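Long-range contacts in VP4 protein (PDB 3P06), which is the VP4 serine protease of Tellina virus 1, which probably cuts the viral polyprotein into its products and is trapped here as an intramolecular acyl-enzyme: residues Leu70-Ala75 against Ala106-Asp111; Gly53-Leu58 against Ile76-Val81; Gln95-Phe100 against Lys189-Ala194. All blocks are in the same frame, centred on the assembly; numbering follows the deposited sequence.

Interaction 1 (Leu70-Ala75 against Ala106-Asp111); sequences LPIKGA and AACAAD
Asp111, in the last turn of helix 104-111, holds two successive backbone N-H groups of the 70-75 loop with its two carboxylate oxygens. OD2 accepts a hydrogen bond from Lys73 N at 2.9 Å, nearly straight (166°), although the donor stands well above the carboxylate plane. OD1 accepts from Gly74 N at 3.0 Å, met on its syn side and closer to the plane. CG lies anti to the backbone N (chi1 -166°), which carries the carboxylate across to the loop. A water donates to Ala75 O and also to OD1; the latter distance is doubtfully short. The carbonyl of Ile72 turns to the Thr49 hydroxyl, and Lys31 NZ donates to Ala110 O. Next to the polar pair the contact is apolar: Ile72 CD1 rests on Ala107 CB at 3.8 Å and its CG2 on the Asp111 carboxyl group, while Leu70 CD2 meets Cys108 SG at 3.7 Å, with Pro71 CD beside it. A helix-end aspartate thus binds two consecutive loop N-H groups, tying the helix that follows the predicted nucleophile Ser102 to the loop that closes the beta-alpha-beta crossover, just before strand 75-81.

Interaction 2 (Gly53-Leu58 against Ile76-Val81); sequences GTIYGL and ITVLPV
Ile76, Val78 and Tyr56 bury the most surface where strand 54-56 runs parallel to strand 76-81. Ile76 works through its backbone: its N-H reaches Thr54 O at 2.9 Å, and its carbonyl receives Tyr56 N at 2.8 Å. Its side chain leads away from the neighbouring strand, and the tip packs on Ala107 and Ala110 of helix 104-111. Tyr56 leaves by the other face of the sheet. Its ring brings an edge to the Ile76 carbonyl, CD2 standing 3.6 Å from that O and close to the ring plane. The same CD2 passes Thr77 OG1 at 3.7 Å as the two side chains slant past each other, but the hydroxyl has its polar partners in Gly32 O and Leu34 N. The two strands are the first and last members of a beta-alpha-beta unit, with helix 64-67 in the connection, and they sit side by side in the large mixed sheet. Val78 closes the pairing: its N-H goes to Tyr56 O at 3.0 Å. With CG1 anti to the backbone N (chi1 -171°), CG2 falls beside the N and lies alongside Ile55 CG2 at 4.2 Å, both side chains pointing the same way. At Gly57, where phi is positive (100°), the chain turns a corner, and the Gly57 CA comes within 3.8 Å of Val78 O. A water bridges the two chain segments there, donating to Gly57 O and, at 2.7 Å, to Val78 O.

Interaction 3 (Gln95-Phe100 against Lys189-Ala194); sequences QPQLAF and KNVAQA
Phe100 and Gln193 lie side by side at the end of a short parallel beta pairing, strand 98-99 with 192-193, that lays the chain's own C-terminus into the active site as a substrate would lie. Ala194 is joined through its carbonyl carbon to Ser102 OG, the ester of the acyl-enzyme, so residues 192 to 194 fill the P3 to P1 positions. Three backbone bonds hold them on this side: Ala192 N to Gln97 O at 2.6 Å, Ala99 N to Ala192 O at 2.9 Å and Ala194 N to Ala99 O at 3.1 Å. On the other side Gln193 pairs with Leu15 of strand 9-18, which makes the acylating C-terminal strand part of the sheet. From the backbone outward, Phe100 CB stands 3.3 Å from Ala194 O, the ester carbonyl oxygen, which lies at the ring's edge near its plane. CG, beside the backbone N at chi1 -39°, begins the ring; one face carries Ala99 CB, offset toward the rim. Phe100 CD2 meets Gln193 CB at 3.6 Å, and Phe100 CE2 comes closer still to that CB, 3.4 Å. CE2 also reaches Gln193 OE1, in the plane at the edge, with ring and amide planes turned 76° apart. Back along the pairing, Val191 CG1 packs on Ala99 CB and Pro96 CG on Ala192 CB. The P1 methyl is held among Leu12, Val14 and Leu98: Leu98 CD1 touches Ala194 CB at 3.7 Å.

Overall arrangement
Interactions 1 and 2 sit 10 Å apart centre to centre and meet where the loop runs into strand 75-81: Gly74 O probably accepts a hydrogen bond from Thr54 N (3.0 Å), and Ile76 CD1 packs 3.6 Å from Ala107 O. Interactions 2 and 3 have centres 13 Å apart and touch through Leu98, whose CD2 meets Leu58 CD2 at 3.8 Å and also Val78 CG1, and through Pro80 CG on Gln95 CG. Interactions 1 and 3 do not touch, their nearest atoms being about 9 Å apart, but Ser102 lies in the chain between strand 98-99 and helix 104-111. The side chain of Ala194 is about 6 Å from that of Lys141, the other predicted catalytic residue; that of Val78 is about 9 Å from Ser102's.

Interaction 1 (Leu70-Ala75 against Ala106-Asp111)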
loop_
_atom_site.group_PDB
_atom_site.type_symbol
_atom_site.label_atom_id
_atom_site.label_comp_id
_atom_site.label_asym_id
_atom_site.label_seq_id
_atom_site.Cartn_x
_atom_site.Cartn_y
_atom_site.Cartn_z
ATOM N N LEU A 70 -14.004 4.332 4.154
ATOM C CA LEU A 70 -13.292 4.705 2.936
ATOM C C LEU A 70 -14.218 4.751 1.705
ATOM O O LEU A 70 -15.116 3.924 1.579
ATOM C CB LEU A 70 -12.081 3.766 2.670
ATOM C CG LEU A 70 -10.985 3.824 3.716
ATOM C CD1 LEU A 70 -9.968 2.621 3.602
ATOM C CD2 LEU A 70 -10.302 5.178 3.617
ATOM N N PRO A 71 -13.972 5.713 0.798
ATOM C CA PRO A 71 -14.764 5.869 -0.456
ATOM C C PRO A 71 -14.235 4.908 -1.535
ATOM O O PRO A 71 -13.833 5.334 -2.596
ATOM C CB PRO A 71 -14.540 7.352 -0.849
ATOM C CG PRO A 71 -13.227 7.712 -0.176
ATOM C CD PRO A 71 -12.901 6.723 0.934
ATOM N N ILE A 72 -14.130 3.632 -1.209
ATOM C CA ILE A 72 -13.650 2.628 -2.147
ATOM C C ILE A 72 -14.923 1.875 -2.585
ATOM O O ILE A 72 -15.701 1.384 -1.725
ATOM C CB ILE A 72 -12.631 1.679 -1.447
ATOM C CG1 ILE A 72 -11.316 2.438 -1.154
ATOM C CG2 ILE A 72 -12.431 0.378 -2.255
ATOM C CD1 ILE A 72 -10.369 1.683 -0.293
ATOM N N LYS A 73 -15.145 1.807 -3.907
ATOM C CA LYS A 73 -16.357 1.130 -4.441
ATOM C C LYS A 73 -16.080 -0.275 -4.954
ATOM O O LYS A 73 -16.971 -1.084 -4.955
ATOM C CB LYS A 73 -17.030 1.993 -5.533
ATOM C CG LYS A 73 -17.176 3.416 -5.021
ATOM C CD LYS A 73 -18.108 4.242 -5.816
ATOM C CE LYS A 73 -17.441 4.813 -7.044
ATOM N NZ LYS A 73 -18.560 5.397 -7.868
ATOM N N GLY A 74 -14.855 -0.572 -5.364
ATOM C CA GLY A 74 -14.554 -1.900 -5.893
ATOM C C GLY A 74 -13.833 -2.796 -4.862
ATOM O O GLY A 74 -13.856 -2.512 -3.629
ATOM N N ALA A 75 -13.205 -3.869 -5.335
ATOM C CA ALA A 75 -12.455 -4.780 -4.438
ATOM C C ALA A 75 -10.993 -4.346 -4.427
ATOM O O ALA A 75 -10.458 -3.980 -5.492
ATOM C CB ALA A 75 -12.616 -6.241 -4.893
ATOM N N ALA A 106 -3.123 4.634 -0.414
ATOM C CA ALA A 106 -2.836 3.799 -1.582
ATOM C C ALA A 106 -4.112 3.038 -2.101
ATOM O O ALA A 106 -4.372 2.963 -3.308
ATOM C CB ALA A 106 -1.709 2.762 -1.247
ATOM N N ALA A 107 -4.866 2.471 -1.174
ATOM C CA ALA A 107 -6.083 1.713 -1.492
ATOM C C ALA A 107 -7.125 2.650 -2.131
ATOM O O ALA A 107 -7.814 2.252 -3.088
ATOM C CB ALA A 107 -6.659 1.102 -0.246
ATOM N N CYS A 108 -7.262 3.872 -1.616
ATOM C CA CYS A 108 -8.174 4.850 -2.280
ATOM C C CYS A 108 -7.674 5.229 -3.676
ATOM O O CYS A 108 -8.471 5.398 -4.624
ATOM C CB CYS A 108 -8.312 6.134 -1.455
ATOM S SG CYS A 108 -9.217 5.824 0.089
ATOM N N ALA A 109 -6.374 5.482 -3.786
ATOM C CA ALA A 109 -5.792 5.826 -5.077
ATOM C C ALA A 109 -5.878 4.638 -6.057
ATOM O O ALA A 109 -6.188 4.849 -7.224
ATOM C CB ALA A 109 -4.364 6.350 -4.946
ATOM N N ALA A 110 -5.689 3.401 -5.593
ATOM C CA ALA A 110 -5.772 2.207 -6.445
ATOM C C ALA A 110 -7.234 2.026 -6.899
ATOM O O ALA A 110 -7.491 1.625 -8.073
ATOM C CB ALA A 110 -5.344 0.981 -5.736
ATOM N N ASP A 111 -8.183 2.324 -6.004
ATOM C CA ASP A 111 -9.629 2.151 -6.388
ATOM C C ASP A 111 -10.102 3.033 -7.575
ATOM O O ASP A 111 -10.940 2.610 -8.417
ATOM C CB ASP A 111 -10.563 2.380 -5.221
ATOM C CG ASP A 111 -11.989 1.875 -5.532
ATOM O OD1 ASP A 111 -12.144 0.642 -5.788
ATOM O OD2 ASP A 111 -12.935 2.701 -5.550
HETATM O O HOH W 1 -10.950 -1.357 -6.815
#

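Interaction 2 (Gly53-Leu58 against Ile76-Val81)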
loop_
_atom_site.group_PDB
_atom_site.type_symbol
_atom_site.label_atom_id
_atom_site.label_comp_id
_atom_site.label_asym_id
_atom_site.label_seq_id
_atom_site.Cartn_x
_atom_site.Cartn_y
_atom_site.Cartn_z
ATOM N N GLY A 53 -17.596 -1.052 -1.329
ATOM C CA GLY A 53 -16.327 -1.690 -1.710
ATOM C C GLY A 53 -15.976 -2.839 -0.737
ATOM O O GLY A 53 -16.665 -3.047 0.262
ATOM N N THR A 54 -14.921 -3.599 -1.024
ATOM C CA THR A 54 -14.492 -4.701 -0.136
ATOM C C THR A 54 -12.970 -4.665 -0.108
ATOM O O THR A 54 -12.348 -4.627 -1.202
ATOM C CB THR A 54 -14.914 -6.121 -0.671
ATOM O OG1 THR A 54 -16.320 -6.193 -0.890
ATOM C CG2 THR A 54 -14.570 -7.184 0.374
ATOM N N ILE A 55 -12.345 -4.625 1.086
ATOM C CA ILE A 55 -10.906 -4.589 1.144
ATOM C C ILE A 55 -10.478 -5.891 1.873
ATOM O O ILE A 55 -10.852 -6.139 3.033
ATOM C CB ILE A 55 -10.463 -3.366 1.963
ATOM C CG1 ILE A 55 -11.109 -2.045 1.427
ATOM C CG2 ILE A 55 -8.917 -3.231 2.020
ATOM C CD1 ILE A 55 -11.043 -0.920 2.440
ATOM N N TYR A 56 -9.607 -6.647 1.237
ATOM C CA TYR A 56 -9.058 -7.890 1.747
ATOM C C TYR A 56 -7.625 -7.688 2.177
ATOM O O TYR A 56 -6.940 -6.809 1.677
ATOM C CB TYR A 56 -9.063 -8.959 0.594
ATOM C CG TYR A 56 -10.413 -9.254 -0.035
ATOM C CD1 TYR A 56 -11.174 -10.356 0.400
ATOM C CD2 TYR A 56 -10.946 -8.426 -1.085
ATOM C CE1 TYR A 56 -12.390 -10.671 -0.196
ATOM C CE2 TYR A 56 -12.192 -8.744 -1.715
ATOM C CZ TYR A 56 -12.904 -9.849 -1.245
ATOM O OH TYR A 56 -14.102 -10.181 -1.790
ATOM N N GLY A 57 -7.131 -8.593 3.034
ATOM C CA GLY A 57 -5.709 -8.664 3.345
ATOM C C GLY A 57 -5.451 -7.961 4.706
ATOM O O GLY A 57 -4.322 -7.858 5.124
ATOM N N LEU A 58 -6.506 -7.490 5.378
ATOM C CA LEU A 58 -6.390 -6.784 6.664
ATOM C C LEU A 58 -6.305 -7.714 7.845
ATOM O O LEU A 58 -6.782 -8.822 7.752
ATOM C CB LEU A 58 -7.585 -5.841 6.878
ATOM C CG LEU A 58 -7.820 -4.929 5.684
ATOM C CD1 LEU A 58 -9.023 -3.993 5.941
ATOM C CD2 LEU A 58 -6.524 -4.110 5.310
ATOM N N ILE A 76 -10.355 -4.313 -3.250
ATOM C CA ILE A 76 -8.931 -3.975 -3.151
ATOM C C ILE A 76 -8.377 -5.085 -2.263
ATOM O O ILE A 76 -9.015 -5.453 -1.275
ATOM C CB ILE A 76 -8.672 -2.617 -2.456
ATOM C CG1 ILE A 76 -9.199 -1.411 -3.257
ATOM C CG2 ILE A 76 -7.110 -2.444 -2.113
ATOM C CD1 ILE A 76 -8.346 -1.026 -4.503
ATOM N N THR A 77 -7.240 -5.670 -2.632
ATOM C CA THR A 77 -6.562 -6.628 -1.766
ATOM C C THR A 77 -5.219 -6.000 -1.482
ATOM O O THR A 77 -4.591 -5.543 -2.427
ATOM C CB THR A 77 -6.356 -7.958 -2.502
ATOM O OG1 THR A 77 -7.652 -8.440 -2.865
ATOM C CG2 THR A 77 -5.609 -9.057 -1.569
ATOM N N VAL A 78 -4.805 -5.947 -0.193
ATOM C CA VAL A 78 -3.519 -5.387 0.179
ATOM C C VAL A 78 -2.595 -6.568 0.349
ATOM O O VAL A 78 -2.872 -7.455 1.188
ATOM C CB VAL A 78 -3.690 -4.535 1.475
ATOM C CG1 VAL A 78 -2.481 -3.782 1.771
ATOM C CG2 VAL A 78 -4.808 -3.443 1.188
ATOM N N LEU A 79 -1.529 -6.641 -0.460
ATOM C CA LEU A 79 -0.664 -7.841 -0.426
ATOM C C LEU A 79 0.752 -7.370 -0.260
ATOM O O LEU A 79 1.124 -6.351 -0.803
ATOM C CB LEU A 79 -0.781 -8.625 -1.775
ATOM C CG LEU A 79 -2.086 -9.399 -2.002
ATOM C CD1 LEU A 79 -2.115 -9.972 -3.437
ATOM C CD2 LEU A 79 -2.229 -10.572 -0.992
ATOM N N PRO A 80 1.554 -8.114 0.475
ATOM C CA PRO A 80 2.959 -7.807 0.447
ATOM C C PRO A 80 3.593 -8.050 -0.947
ATOM O O PRO A 80 3.233 -9.012 -1.610
ATOM C CB PRO A 80 3.568 -8.831 1.390
ATOM C CG PRO A 80 2.623 -9.992 1.425
ATOM C CD PRO A 80 1.225 -9.375 1.177
ATOM N N VAL A 81 4.611 -7.273 -1.324
ATOM C CA VAL A 81 5.272 -7.497 -2.618
ATOM C C VAL A 81 6.751 -7.377 -2.418
ATOM O O VAL A 81 7.224 -6.534 -1.610
ATOM C CB VAL A 81 4.786 -6.509 -3.706
ATOM C CG1 VAL A 81 3.255 -6.605 -3.881
ATOM C CG2 VAL A 81 5.165 -5.070 -3.390
HETATM O O HOH W 2 -2.296 -9.010 3.288
#

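Interaction 3 (Gln95-Phe100 against Lys189-Ala194)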
loop_
_atom_site.group_PDB
_atom_site.type_symbol
_atom_site.label_atom_id
_atom_site.label_comp_id
_atom_site.label_asym_id
_atom_site.label_seq_id
_atom_site.Cartn_x
_atom_site.Cartn_y
_atom_site.Cartn_z
ATOM N N GLN A 95 4.611 -14.058 4.519
ATOM C CA GLN A 95 3.899 -12.784 4.552
ATOM C C GLN A 95 3.748 -12.266 6.004
ATOM O O GLN A 95 3.336 -12.987 6.886
ATOM C CB GLN A 95 2.544 -12.974 3.950
ATOM C CG GLN A 95 2.632 -13.380 2.504
ATOM C CD GLN A 95 1.277 -13.464 1.808
ATOM O OE1 GLN A 95 0.222 -13.121 2.393
ATOM N NE2 GLN A 95 1.286 -13.964 0.565
ATOM N N PRO A 96 4.112 -11.021 6.227
ATOM C CA PRO A 96 3.916 -10.462 7.581
ATOM C C PRO A 96 2.460 -9.985 7.814
ATOM O O PRO A 96 1.691 -9.655 6.892
ATOM C CB PRO A 96 4.852 -9.270 7.591
ATOM C CG PRO A 96 4.808 -8.765 6.153
ATOM C CD PRO A 96 4.730 -10.050 5.288
ATOM N N GLN A 97 2.091 -9.933 9.076
ATOM C CA GLN A 97 0.773 -9.412 9.481
ATOM C C GLN A 97 0.741 -7.930 9.163
ATOM O O GLN A 97 1.745 -7.202 9.386
ATOM C CB GLN A 97 0.539 -9.692 10.966
ATOM C CG GLN A 97 -0.806 -9.139 11.449
ATOM C CD GLN A 97 -1.082 -9.362 12.951
ATOM O OE1 GLN A 97 -0.312 -9.980 13.647
ATOM N NE2 GLN A 97 -2.206 -8.872 13.410
ATOM N N LEU A 98 -0.354 -7.480 8.553
ATOM C CA LEU A 98 -0.494 -6.094 8.230
ATOM C C LEU A 98 -1.190 -5.354 9.365
ATOM O O LEU A 98 -2.227 -5.797 9.839
ATOM C CB LEU A 98 -1.383 -5.948 6.989
ATOM C CG LEU A 98 -1.653 -4.511 6.570
ATOM C CD1 LEU A 98 -0.333 -3.813 5.954
ATOM C CD2 LEU A 98 -2.744 -4.543 5.553
ATOM N N ALA A 99 -0.636 -4.232 9.782
ATOM C CA ALA A 99 -1.139 -3.472 10.937
ATOM C C ALA A 99 -1.299 -2.019 10.592
ATOM O O ALA A 99 -0.579 -1.514 9.746
ATOM C CB ALA A 99 -0.170 -3.628 12.158
ATOM N N PHE A 100 -2.270 -1.360 11.252
ATOM C CA PHE A 100 -2.499 0.095 11.209
ATOM C C PHE A 100 -3.144 0.534 9.897
ATOM O O PHE A 100 -3.652 -0.304 9.162
ATOM C CB PHE A 100 -1.216 0.842 11.551
ATOM C CG PHE A 100 -0.388 0.173 12.670
ATOM C CD1 PHE A 100 -0.990 -0.653 13.633
ATOM C CD2 PHE A 100 0.974 0.366 12.741
ATOM C CE1 PHE A 100 -0.209 -1.296 14.669
ATOM C CE2 PHE A 100 1.757 -0.232 13.749
ATOM C CZ PHE A 100 1.169 -1.078 14.717
ATOM N N LYS A 189 9.097 -11.327 8.277
ATOM C CA LYS A 189 8.036 -12.124 8.832
ATOM C C LYS A 189 7.438 -11.364 10.038
ATOM O O LYS A 189 6.489 -11.847 10.698
ATOM C CB LYS A 189 8.584 -13.503 9.219
ATOM C CG LYS A 189 7.543 -14.573 9.411
ATOM C CD LYS A 189 8.206 -15.953 9.448
ATOM C CE LYS A 189 7.538 -16.830 10.482
ATOM N NZ LYS A 189 8.189 -18.177 10.518
ATOM N N ASN A 190 8.001 -10.184 10.322
ATOM C CA ASN A 190 7.675 -9.446 11.550
ATOM C C ASN A 190 6.457 -8.627 11.193
ATOM O O ASN A 190 6.320 -8.302 10.041
ATOM C CB ASN A 190 8.848 -8.511 11.940
ATOM C CG ASN A 190 10.260 -9.038 11.476
ATOM O OD1 ASN A 190 10.706 -8.871 10.284
ATOM N ND2 ASN A 190 10.994 -9.594 12.451
ATOM N N VAL A 191 5.608 -8.253 12.126
ATOM C CA VAL A 191 4.485 -7.324 11.817
ATOM C C VAL A 191 4.807 -6.132 10.874
ATOM O O VAL A 191 5.742 -5.367 11.124
ATOM C CB VAL A 191 3.835 -6.812 13.141
ATOM C CG1 VAL A 191 2.761 -5.728 12.861
ATOM C CG2 VAL A 191 3.327 -8.047 14.034
ATOM N N ALA A 192 4.028 -5.947 9.795
ATOM C CA ALA A 192 4.259 -4.817 8.884
ATOM C C ALA A 192 3.380 -3.681 9.276
ATOM O O ALA A 192 2.154 -3.809 9.277
ATOM C CB ALA A 192 3.985 -5.199 7.386
ATOM N N GLN A 193 4.016 -2.564 9.626
ATOM C CA GLN A 193 3.313 -1.342 10.079
ATOM C C GLN A 193 3.175 -0.392 8.907
ATOM O O GLN A 193 4.168 0.212 8.452
ATOM C CB GLN A 193 4.062 -0.663 11.271
ATOM C CG GLN A 193 4.575 -1.711 12.284
ATOM C CD GLN A 193 5.369 -1.141 13.462
ATOM O OE1 GLN A 193 5.206 0.032 13.848
ATOM N NE2 GLN A 193 6.223 -1.973 14.047
ATOM N N ALA A 194 1.923 -0.256 8.455
ATOM C CA ALA A 194 1.545 0.551 7.288
ATOM C C ALA A 194 0.924 1.833 7.812
ATOM O O ALA A 194 0.553 1.923 8.976
ATOM C CB ALA A 194 0.463 -0.199 6.473
#